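Local coordinates for fimbrial subunit type 1 (Actinomyces oris, PDB 3UXF), which forms the shaft of type 1 fimbriae on the bacterial surface as their major structural subunit, linked to the cell wall, at residues I37-H48 with G124-V135; L252-I261 with T272-K282. All blocks are in the same frame, centred on the assembly; numbering follows the deposited sequence.

Contact 1: residues I37-H48 with G124-V135; sequences IDPDAATTLTVH and GLASFTDAQTEV. With CA (calcium ion), chain D.
Asp130 OD1 is gripped from two directions: it binds a calcium ion at 2.5 Å and accepts the backbone N-H of Thr43 at 3.2 Å, the latter from well above the carboxylate plane. With CG anti to the backbone N (chi1 -175°), the carboxylate of Asp130 reaches back to the metal already held by its own carbonyl O. Thr133 O and four waters bring the calcium ligands to seven. One of those waters also meets Ala41 O and Thr43 OG1, so the segment 37-48 enters the site through the second shell. Thr43 OG1 lies 2.7 Å from Thr133 OG1, and the hydroxyl of Thr133 in turn donates to Thr129 O, tying the loop after the strand to its own start. Further out, the CG2 branch of Val135 sits 3.5 Å from Asp38 O, and its CG1 branch meets Ile37 CG2.

From Leu45 onward the segments pair as antiparallel strands. Leu45, Val47, Ala126 and Phe128 share the face turned to strands 78-84 and 114-119, and Leu45 O lies at the edge of the Phe128 ring. On the reverse face, Leu125 CD2 makes a CH-pi contact over the His48 ring, 3.6 Å from its centroid, while His48 NE2 is hydrogen-bonded to His175 ND1. This is an edge-strand pairing of a beta-sandwich domain in a Gram-positive pilin, finished by a calcium-binding loop.

Contact 2: residues L252-I261 with T272-K282; sequences LAETTDYTLI and TIQLTEEGRRK
Rotation of Thr276 about chi1 to 60° sets OG1 between its backbone N and carbonyl carbon, where it can donate to Thr256 O at 2.7 Å and accept the N-H of Gly279 at 3.0 Å. One hydroxyl thus caps the helix that begins at Glu277 and holds the loop before strand 258-261. The backbone N of Thr276 adds a hydrogen bond to Asp257 O, which also receives a CA-H...O contact from Gly279, whose lack of a side chain permits this close approach.

A bend at the end of the Lys282 chain (chi4 69°) turns NZ onto the syn side of Asp257 OD1 at 2.7 Å, the two side chains crossing at about a right angle. The other carboxylate oxygen, OD2, accepts from Ala253 N. Lys282 NZ also meets Glu278 OE2 on its anti lone pair, and Arg281 grips Glu278 side-on through NE and NH2. The positive groups probably offset the proximity of the two acids.

Leu252 CD2 packs against CD of Lys282 at 3.7 Å, the two chains sliding past each other in opposite directions. Tyr258 CB lies against Ile273 CG2 and Leu275 CD1, and Leu260 CD1 meets Ile273 CD1 at 3.9 Å, on the face that looks toward strands 241-245 and 295-302. On the reverse face, Ile261 CD1 approaches the Gln274 amide, whose NE2 is hydrogen-bonded to Glu224 OE2. A beta hairpin at this place in a larger mixed sheet runs directly into an N-capped helix.

How the contacts relate
Antiparallel strand pairing is the principle common to both contacts, but each ends its ladder differently. In contact 1 the strands give way to a loop closed round calcium, with protein oxygens and waters as the metal ligands; in contact 2 a helix follows, and capping and a salt-bridge network take over. Both are partly buried, each with one apolar face against neighbouring strands. Contact 1 joins strands far apart in sequence, within the N-terminal D1 domain of the pilin, whereas contact 2 joins the neighbouring strands of a hairpin. The two follow one another along the chain; their centres are 45 Å apart and their nearest atoms about 28 Å apart, so they do not touch.

Contact 1: residues I37-H48 with G124-V135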
loop_
_atom_site.group_PDB
_atom_site.type_symbol
_atom_site.label_atom_id
_atom_site.label_comp_id
_atom_site.label_asym_id
_atom_site.label_seq_id
_atom_site.Cartn_x
_atom_site.Cartn_y
_atom_site.Cartn_z
ATOM N N ILE A 37 12.760 -40.981 22.753
ATOM C CA ILE A 37 13.346 -39.664 23.020
ATOM C C ILE A 37 14.522 -39.740 23.960
ATOM O O ILE A 37 14.445 -40.343 25.045
ATOM C CB ILE A 37 12.275 -38.704 23.523
ATOM C CG1 ILE A 37 11.311 -38.389 22.363
ATOM C CG2 ILE A 37 12.914 -37.442 24.071
ATOM C CD1 ILE A 37 10.228 -37.422 22.673
ATOM N N ASP A 38 15.640 -39.179 23.516
ATOM C CA ASP A 38 16.842 -39.119 24.347
ATOM C C ASP A 38 16.788 -37.889 25.262
ATOM O O ASP A 38 16.916 -36.763 24.793
ATOM C CB ASP A 38 18.085 -39.117 23.448
ATOM C CG ASP A 38 19.369 -38.868 24.219
ATOM O OD1 ASP A 38 19.351 -38.906 25.453
ATOM O OD2 ASP A 38 20.415 -38.646 23.561
ATOM N N PRO A 39 16.552 -38.077 26.562
ATOM C CA PRO A 39 16.378 -36.931 27.460
ATOM C C PRO A 39 17.570 -35.990 27.438
ATOM O O PRO A 39 17.389 -34.797 27.719
ATOM C CB PRO A 39 16.260 -37.577 28.850
ATOM C CG PRO A 39 15.720 -38.933 28.543
ATOM C CD PRO A 39 16.459 -39.355 27.299
ATOM N N ASP A 40 18.750 -36.502 27.122
ATOM C CA ASP A 40 19.941 -35.661 27.174
ATOM C C ASP A 40 20.409 -35.193 25.795
ATOM O O ASP A 40 21.551 -34.731 25.638
ATOM C CB ASP A 40 21.074 -36.402 27.873
ATOM C CG ASP A 40 20.728 -36.754 29.305
ATOM O OD1 ASP A 40 20.219 -35.871 30.039
ATOM O OD2 ASP A 40 20.942 -37.921 29.678
ATOM N N ALA A 41 19.532 -35.313 24.797
ATOM C CA ALA A 41 19.910 -34.955 23.429
ATOM C C ALA A 41 20.241 -33.482 23.328
ATOM O O ALA A 41 19.612 -32.655 23.990
ATOM C CB ALA A 41 18.801 -35.297 22.443
ATOM N N ALA A 42 21.211 -33.166 22.471
ATOM C CA ALA A 42 21.421 -31.772 22.058
ATOM C C ALA A 42 20.236 -31.372 21.202
ATOM O O ALA A 42 19.701 -32.186 20.445
ATOM C CB ALA A 42 22.719 -31.623 21.253
ATOM N N THR A 43 19.832 -30.108 21.340
ATOM C CA THR A 43 18.713 -29.588 20.546
ATOM C C THR A 43 19.046 -28.214 20.028
ATOM O O THR A 43 19.860 -27.503 20.611
ATOM C CB THR A 43 17.432 -29.452 21.387
ATOM O OG1 THR A 43 17.711 -28.734 22.588
ATOM C CG2 THR A 43 16.804 -30.839 21.718
ATOM N N THR A 44 18.377 -27.811 18.939
ATOM C CA THR A 44 18.392 -26.401 18.533
ATOM C C THR A 44 17.011 -26.038 18.012
ATOM O O THR A 44 16.252 -26.918 17.592
ATOM C CB THR A 44 19.447 -26.070 17.428
ATOM O OG1 THR A 44 19.170 -26.841 16.265
ATOM C CG2 THR A 44 20.898 -26.395 17.901
ATOM N N LEU A 45 16.693 -24.740 18.061
ATOM C CA LEU A 45 15.432 -24.238 17.516
ATOM C C LEU A 45 15.788 -23.037 16.654
ATOM O O LEU A 45 16.354 -22.100 17.174
ATOM C CB LEU A 45 14.500 -23.803 18.641
ATOM C CG LEU A 45 13.250 -23.075 18.131
ATOM C CD1 LEU A 45 12.428 -23.955 17.193
ATOM C CD2 LEU A 45 12.413 -22.571 19.332
ATOM N N THR A 46 15.442 -23.058 15.372
ATOM C CA THR A 46 15.800 -21.962 14.465
ATOM C C THR A 46 14.503 -21.372 13.942
ATOM O O THR A 46 13.730 -22.057 13.276
ATOM C CB THR A 46 16.640 -22.477 13.305
ATOM O OG1 THR A 46 17.851 -23.035 13.835
ATOM C CG2 THR A 46 17.045 -21.313 12.369
ATOM N N VAL A 47 14.238 -20.118 14.294
ATOM C CA VAL A 47 13.013 -19.433 13.850
ATOM C C VAL A 47 13.379 -18.541 12.656
ATOM O O VAL A 47 14.317 -17.764 12.757
ATOM C CB VAL A 47 12.468 -18.579 15.018
ATOM C CG1 VAL A 47 11.113 -17.886 14.658
ATOM C CG2 VAL A 47 12.280 -19.460 16.266
ATOM N N HIS A 48 12.670 -18.712 11.537
ATOM C CA HIS A 48 12.958 -17.964 10.309
ATOM C C HIS A 48 11.949 -16.809 10.206
ATOM O O HIS A 48 10.755 -17.056 10.041
ATOM C CB HIS A 48 12.792 -18.885 9.112
ATOM C CG HIS A 48 13.822 -19.973 9.038
ATOM N ND1 HIS A 48 14.819 -19.998 8.085
ATOM C CD2 HIS A 48 14.017 -21.074 9.811
ATOM C CE1 HIS A 48 15.585 -21.058 8.274
ATOM N NE2 HIS A 48 15.117 -21.725 9.313
ATOM N N GLY A 124 17.602 -12.961 9.179
ATOM C CA GLY A 124 16.264 -13.129 9.726
ATOM C C GLY A 124 16.167 -14.328 10.668
ATOM O O GLY A 124 15.071 -14.646 11.094
ATOM N N LEU A 125 17.292 -14.973 10.982
ATOM C CA LEU A 125 17.225 -16.148 11.867
ATOM C C LEU A 125 17.313 -15.827 13.341
ATOM O O LEU A 125 18.181 -15.087 13.769
ATOM C CB LEU A 125 18.394 -17.093 11.532
ATOM C CG LEU A 125 18.441 -17.646 10.099
ATOM C CD1 LEU A 125 19.536 -18.707 9.983
ATOM C CD2 LEU A 125 17.116 -18.252 9.654
ATOM N N ALA A 126 16.446 -16.429 14.150
ATOM C CA ALA A 126 16.666 -16.447 15.583
ATOM C C ALA A 126 17.080 -17.892 15.922
ATOM O O ALA A 126 16.250 -18.811 15.903
ATOM C CB ALA A 126 15.409 -16.080 16.313
ATOM N N SER A 127 18.379 -18.085 16.139
ATOM C CA SER A 127 18.915 -19.439 16.243
ATOM C C SER A 127 19.166 -19.803 17.672
ATOM O O SER A 127 20.232 -19.502 18.197
ATOM C CB SER A 127 20.224 -19.569 15.464
ATOM O OG SER A 127 19.952 -19.404 14.082
ATOM N N PHE A 128 18.200 -20.451 18.307
ATOM C CA PHE A 128 18.390 -20.856 19.694
ATOM C C PHE A 128 19.267 -22.100 19.753
ATOM O O PHE A 128 19.042 -23.057 19.015
ATOM C CB PHE A 128 17.039 -21.133 20.366
ATOM C CG PHE A 128 16.190 -19.905 20.502
ATOM C CD1 PHE A 128 16.273 -19.131 21.624
ATOM C CD2 PHE A 128 15.367 -19.507 19.453
ATOM C CE1 PHE A 128 15.513 -17.974 21.760
ATOM C CE2 PHE A 128 14.600 -18.348 19.560
ATOM C CZ PHE A 128 14.677 -17.573 20.704
ATOM N N THR A 129 20.280 -22.076 20.622
ATOM C CA THR A 129 21.321 -23.097 20.573
ATOM C C THR A 129 21.011 -24.219 21.540
ATOM O O THR A 129 20.032 -24.163 22.281
ATOM C CB THR A 129 22.677 -22.536 21.042
ATOM O OG1 THR A 129 22.538 -22.072 22.395
ATOM C CG2 THR A 129 23.116 -21.356 20.124
ATOM N N ASP A 130 21.905 -25.196 21.564
ATOM C CA ASP A 130 21.840 -26.272 22.560
ATOM C C ASP A 130 21.969 -25.725 23.988
ATOM O O ASP A 130 21.361 -26.256 24.920
ATOM C CB ASP A 130 22.932 -27.291 22.232
ATOM C CG ASP A 130 22.893 -28.525 23.122
ATOM O OD1 ASP A 130 21.806 -28.954 23.547
ATOM O OD2 ASP A 130 23.974 -29.085 23.372
ATOM N N ALA A 131 22.740 -24.665 24.180
ATOM C CA ALA A 131 22.807 -24.071 25.522
ATOM C C ALA A 131 21.477 -23.473 25.959
ATOM O O ALA A 131 21.186 -23.394 27.160
ATOM C CB ALA A 131 23.944 -22.994 25.631
ATOM N N GLN A 132 20.699 -22.999 24.971
ATOM C CA GLN A 132 19.440 -22.331 25.269
ATOM C C GLN A 132 18.215 -23.219 25.255
ATOM O O GLN A 132 17.132 -22.772 25.619
ATOM C CB GLN A 132 19.223 -21.225 24.252
ATOM C CG GLN A 132 20.194 -20.083 24.365
ATOM C CD GLN A 132 19.979 -19.099 23.223
ATOM O OE1 GLN A 132 20.117 -19.469 22.058
ATOM N NE2 GLN A 132 19.653 -17.841 23.562
ATOM N N THR A 133 18.368 -24.470 24.845
ATOM C CA THR A 133 17.193 -25.310 24.674
ATOM C C THR A 133 17.459 -26.700 25.209
ATOM O O THR A 133 18.609 -27.165 25.232
ATOM C CB THR A 133 16.778 -25.465 23.180
ATOM O OG1 THR A 133 17.851 -26.022 22.399
ATOM C CG2 THR A 133 16.353 -24.138 22.586
ATOM N N GLU A 134 16.395 -27.359 25.638
ATOM C CA GLU A 134 16.504 -28.754 26.038
ATOM C C GLU A 134 15.286 -29.486 25.489
ATOM O O GLU A 134 14.383 -28.856 24.926
ATOM C CB GLU A 134 16.583 -28.877 27.564
ATOM C CG GLU A 134 15.392 -28.324 28.283
ATOM C CD GLU A 134 15.588 -28.262 29.800
ATOM O OE1 GLU A 134 15.434 -29.311 30.461
ATOM O OE2 GLU A 134 15.874 -27.161 30.320
ATOM N N VAL A 135 15.294 -30.811 25.599
ATOM C CA VAL A 135 14.114 -31.594 25.221
ATOM C C VAL A 135 12.902 -31.088 25.974
ATOM O O VAL A 135 12.876 -31.012 27.225
ATOM C CB VAL A 135 14.341 -33.096 25.490
ATOM C CG1 VAL A 135 13.054 -33.877 25.363
ATOM C CG2 VAL A 135 15.370 -33.626 24.481
HETATM CA CA CA D . 20.596 -28.373 25.653
HETATM O O HOH W 1 17.972 -32.360 26.280
HETATM O O HOH W 2 19.184 -30.001 24.444
HETATM O O HOH W 3 19.569 -22.683 16.218
HETATM O O HOH W 4 20.447 -22.048 12.697
HETATM O O HOH W 5 20.217 -30.357 27.024
HETATM O O HOH W 6 22.844 -28.509 26.525
HETATM O O HOH W 7 20.195 -27.405 27.776
#

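Contact 2: residues L252-I261 with T272-K282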
loop_
_atom_site.group_PDB
_atom_site.type_symbol
_atom_site.label_atom_id
_atom_site.label_comp_id
_atom_site.label_asym_id
_atom_site.label_seq_id
_atom_site.Cartn_x
_atom_site.Cartn_y
_atom_site.Cartn_z
ATOM N N LEU A 252 -18.856 2.415 8.507
ATOM C CA LEU A 252 -18.775 2.955 9.837
ATOM C C LEU A 252 -19.144 4.436 9.861
ATOM O O LEU A 252 -19.164 5.107 8.810
ATOM C CB LEU A 252 -17.352 2.799 10.357
ATOM C CG LEU A 252 -16.845 1.356 10.451
ATOM C CD1 LEU A 252 -15.483 1.291 11.199
ATOM C CD2 LEU A 252 -17.859 0.434 11.129
ATOM N N ALA A 253 -19.461 4.931 11.053
ATOM C CA ALA A 253 -19.975 6.292 11.202
ATOM C C ALA A 253 -18.971 7.205 11.859
ATOM O O ALA A 253 -18.369 6.854 12.881
ATOM C CB ALA A 253 -21.269 6.272 12.027
ATOM N N GLU A 254 -18.790 8.407 11.299
ATOM C CA GLU A 254 -17.883 9.340 11.951
ATOM C C GLU A 254 -18.439 9.686 13.338
ATOM O O GLU A 254 -19.669 9.677 13.532
ATOM C CB GLU A 254 -17.642 10.614 11.076
ATOM C CG GLU A 254 -16.840 11.723 11.822
ATOM C CD GLU A 254 -15.756 12.431 10.991
ATOM O OE1 GLU A 254 -15.958 12.611 9.753
ATOM O OE2 GLU A 254 -14.697 12.820 11.596
ATOM N N THR A 255 -17.534 9.980 14.267
ATOM C CA THR A 255 -17.821 10.250 15.679
ATOM C C THR A 255 -18.172 8.984 16.446
ATOM O O THR A 255 -17.536 8.656 17.458
ATOM C CB THR A 255 -18.918 11.283 15.856
ATOM O OG1 THR A 255 -18.605 12.406 15.045
ATOM C CG2 THR A 255 -19.010 11.715 17.331
ATOM N N THR A 256 -19.183 8.255 15.972
ATOM C CA THR A 256 -19.541 6.993 16.627
ATOM C C THR A 256 -18.409 5.971 16.570
ATOM O O THR A 256 -18.022 5.401 17.592
ATOM C CB THR A 256 -20.790 6.400 15.968
ATOM O OG1 THR A 256 -21.844 7.367 16.066
ATOM C CG2 THR A 256 -21.189 5.090 16.651
ATOM N N ASP A 257 -17.863 5.738 15.370
ATOM C CA ASP A 257 -16.930 4.637 15.169
ATOM C C ASP A 257 -15.479 5.072 14.941
ATOM O O ASP A 257 -14.538 4.303 15.175
ATOM C CB ASP A 257 -17.379 3.804 13.972
ATOM C CG ASP A 257 -18.740 3.160 14.204
ATOM O OD1 ASP A 257 -18.953 2.583 15.297
ATOM O OD2 ASP A 257 -19.589 3.204 13.298
ATOM N N TYR A 258 -15.321 6.282 14.422
ATOM C CA TYR A 258 -13.962 6.782 14.194
ATOM C C TYR A 258 -13.970 8.281 14.191
ATOM O O TYR A 258 -15.026 8.913 14.078
ATOM C CB TYR A 258 -13.417 6.300 12.833
ATOM C CG TYR A 258 -14.192 6.830 11.646
ATOM C CD1 TYR A 258 -13.848 8.036 11.049
ATOM C CD2 TYR A 258 -15.294 6.137 11.135
ATOM C CE1 TYR A 258 -14.548 8.524 9.956
ATOM C CE2 TYR A 258 -16.002 6.614 10.055
ATOM C CZ TYR A 258 -15.641 7.816 9.488
ATOM O OH TYR A 258 -16.363 8.277 8.415
ATOM N N THR A 259 -12.802 8.892 14.351
ATOM C CA THR A 259 -12.687 10.324 14.083
ATOM C C THR A 259 -11.491 10.562 13.150
ATOM O O THR A 259 -10.466 9.847 13.261
ATOM C CB THR A 259 -12.585 11.163 15.399
ATOM O OG1 THR A 259 -11.230 11.335 15.782
ATOM C CG2 THR A 259 -13.253 10.480 16.555
ATOM N N LEU A 260 -11.638 11.538 12.246
ATOM C CA LEU A 260 -10.564 11.947 11.343
ATOM C C LEU A 260 -9.813 13.081 12.020
ATOM O O LEU A 260 -10.437 14.061 12.436
ATOM C CB LEU A 260 -11.095 12.465 10.001
ATOM C CG LEU A 260 -10.050 13.136 9.087
ATOM C CD1 LEU A 260 -8.945 12.207 8.578
ATOM C CD2 LEU A 260 -10.743 13.756 7.857
ATOM N N ILE A 261 -8.501 12.922 12.170
ATOM C CA ILE A 261 -7.656 13.975 12.750
ATOM C C ILE A 261 -6.610 14.398 11.735
ATOM O O ILE A 261 -5.781 13.571 11.363
ATOM C CB ILE A 261 -6.966 13.461 14.009
ATOM C CG1 ILE A 261 -8.025 12.922 14.969
ATOM C CG2 ILE A 261 -6.102 14.559 14.668
ATOM C CD1 ILE A 261 -7.447 11.981 15.995
ATOM N N THR A 272 -5.122 11.091 10.185
ATOM C CA THR A 272 -5.250 9.830 10.907
ATOM C C THR A 272 -6.730 9.493 11.035
ATOM O O THR A 272 -7.545 10.336 11.463
ATOM C CB THR A 272 -4.692 9.966 12.332
ATOM O OG1 THR A 272 -3.299 10.291 12.251
ATOM C CG2 THR A 272 -4.828 8.641 13.092
ATOM N N ILE A 273 -7.087 8.262 10.669
ATOM C CA ILE A 273 -8.397 7.729 11.016
ATOM C C ILE A 273 -8.184 6.909 12.275
ATOM O O ILE A 273 -7.432 5.936 12.271
ATOM C CB ILE A 273 -8.994 6.862 9.875
ATOM C CG1 ILE A 273 -9.328 7.706 8.647
ATOM C CG2 ILE A 273 -10.220 6.062 10.367
ATOM C CD1 ILE A 273 -10.454 8.666 8.815
ATOM N N GLN A 274 -8.792 7.357 13.360
ATOM C CA GLN A 274 -8.612 6.735 14.667
ATOM C C GLN A 274 -9.927 6.089 15.074
ATOM O O GLN A 274 -10.929 6.770 15.204
ATOM C CB GLN A 274 -8.193 7.828 15.657
ATOM C CG GLN A 274 -8.016 7.380 17.126
ATOM C CD GLN A 274 -7.819 8.612 18.011
ATOM O OE1 GLN A 274 -8.781 9.318 18.317
ATOM N NE2 GLN A 274 -6.555 8.920 18.342
ATOM N N LEU A 275 -9.931 4.766 15.228
ATOM C CA LEU A 275 -11.160 4.102 15.658
ATOM C C LEU A 275 -11.454 4.499 17.126
ATOM O O LEU A 275 -10.528 4.588 17.957
ATOM C CB LEU A 275 -10.975 2.604 15.530
ATOM C CG LEU A 275 -11.552 1.855 14.322
ATOM C CD1 LEU A 275 -11.834 2.634 13.023
ATOM C CD2 LEU A 275 -10.970 0.474 14.087
ATOM N N THR A 276 -12.723 4.735 17.441
ATOM C CA THR A 276 -13.165 4.986 18.822
ATOM C C THR A 276 -13.291 3.659 19.562
ATOM O O THR A 276 -13.075 2.588 18.988
ATOM C CB THR A 276 -14.565 5.617 18.821
ATOM O OG1 THR A 276 -15.458 4.705 18.177
ATOM C CG2 THR A 276 -14.590 6.942 18.062
ATOM N N GLU A 277 -13.657 3.710 20.840
ATOM C CA GLU A 277 -13.875 2.469 21.568
ATOM C C GLU A 277 -14.928 1.592 20.832
ATOM O O GLU A 277 -14.711 0.384 20.634
ATOM C CB GLU A 277 -14.300 2.760 23.013
ATOM C CG GLU A 277 -14.744 1.484 23.713
ATOM C CD GLU A 277 -14.842 1.625 25.208
ATOM O OE1 GLU A 277 -15.017 2.758 25.702
ATOM O OE2 GLU A 277 -14.729 0.585 25.887
ATOM N N GLU A 278 -16.030 2.204 20.403
ATOM C CA GLU A 278 -17.052 1.430 19.689
ATOM C C GLU A 278 -16.542 0.950 18.326
ATOM O O GLU A 278 -16.784 -0.193 17.926
ATOM C CB GLU A 278 -18.371 2.196 19.617
ATOM C CG GLU A 278 -19.398 1.581 18.660
ATOM C CD GLU A 278 -19.831 0.164 19.011
ATOM O OE1 GLU A 278 -19.534 -0.357 20.113
ATOM O OE2 GLU A 278 -20.507 -0.450 18.175
ATOM N N GLY A 279 -15.796 1.802 17.603
ATOM C CA GLY A 279 -15.221 1.332 16.349
ATOM C C GLY A 279 -14.232 0.201 16.539
ATOM O O GLY A 279 -14.192 -0.760 15.771
ATOM N N ARG A 280 -13.437 0.267 17.609
ATOM C CA ARG A 280 -12.537 -0.814 17.878
ATOM C C ARG A 280 -13.271 -2.103 18.229
ATOM O O ARG A 280 -12.843 -3.201 17.840
ATOM C CB ARG A 280 -11.581 -0.440 19.009
ATOM C CG ARG A 280 -10.595 0.671 18.621
ATOM C CD ARG A 280 -9.527 0.860 19.758
ATOM N NE ARG A 280 -10.091 1.167 21.078
ATOM C CZ ARG A 280 -10.298 2.399 21.542
ATOM N NH1 ARG A 280 -10.002 3.454 20.796
ATOM N NH2 ARG A 280 -10.804 2.587 22.760
ATOM N N ARG A 281 -14.387 -1.940 18.924
ATOM C CA ARG A 281 -15.195 -3.095 19.297
ATOM C C ARG A 281 -15.764 -3.735 18.029
ATOM O O ARG A 281 -15.661 -4.946 17.830
ATOM C CB ARG A 281 -16.312 -2.700 20.265
ATOM C CG ARG A 281 -17.052 -3.978 20.792
ATOM C CD ARG A 281 -18.495 -3.689 21.226
ATOM N NE ARG A 281 -19.285 -3.182 20.099
ATOM C CZ ARG A 281 -19.751 -3.934 19.112
ATOM N NH1 ARG A 281 -19.538 -5.239 19.097
ATOM N NH2 ARG A 281 -20.438 -3.359 18.113
ATOM N N LYS A 282 -16.287 -2.909 17.114
ATOM C CA LYS A 282 -16.795 -3.470 15.882
ATOM C C LYS A 282 -15.701 -4.190 15.115
ATOM O O LYS A 282 -15.922 -5.271 14.581
ATOM C CB LYS A 282 -17.400 -2.368 14.997
ATOM C CG LYS A 282 -18.712 -1.781 15.445
ATOM C CD LYS A 282 -19.195 -0.858 14.333
ATOM C CE LYS A 282 -20.610 -0.323 14.510
ATOM N NZ LYS A 282 -20.830 0.648 15.627
HETATM O O HOH W 8 -3.078 13.026 11.980
#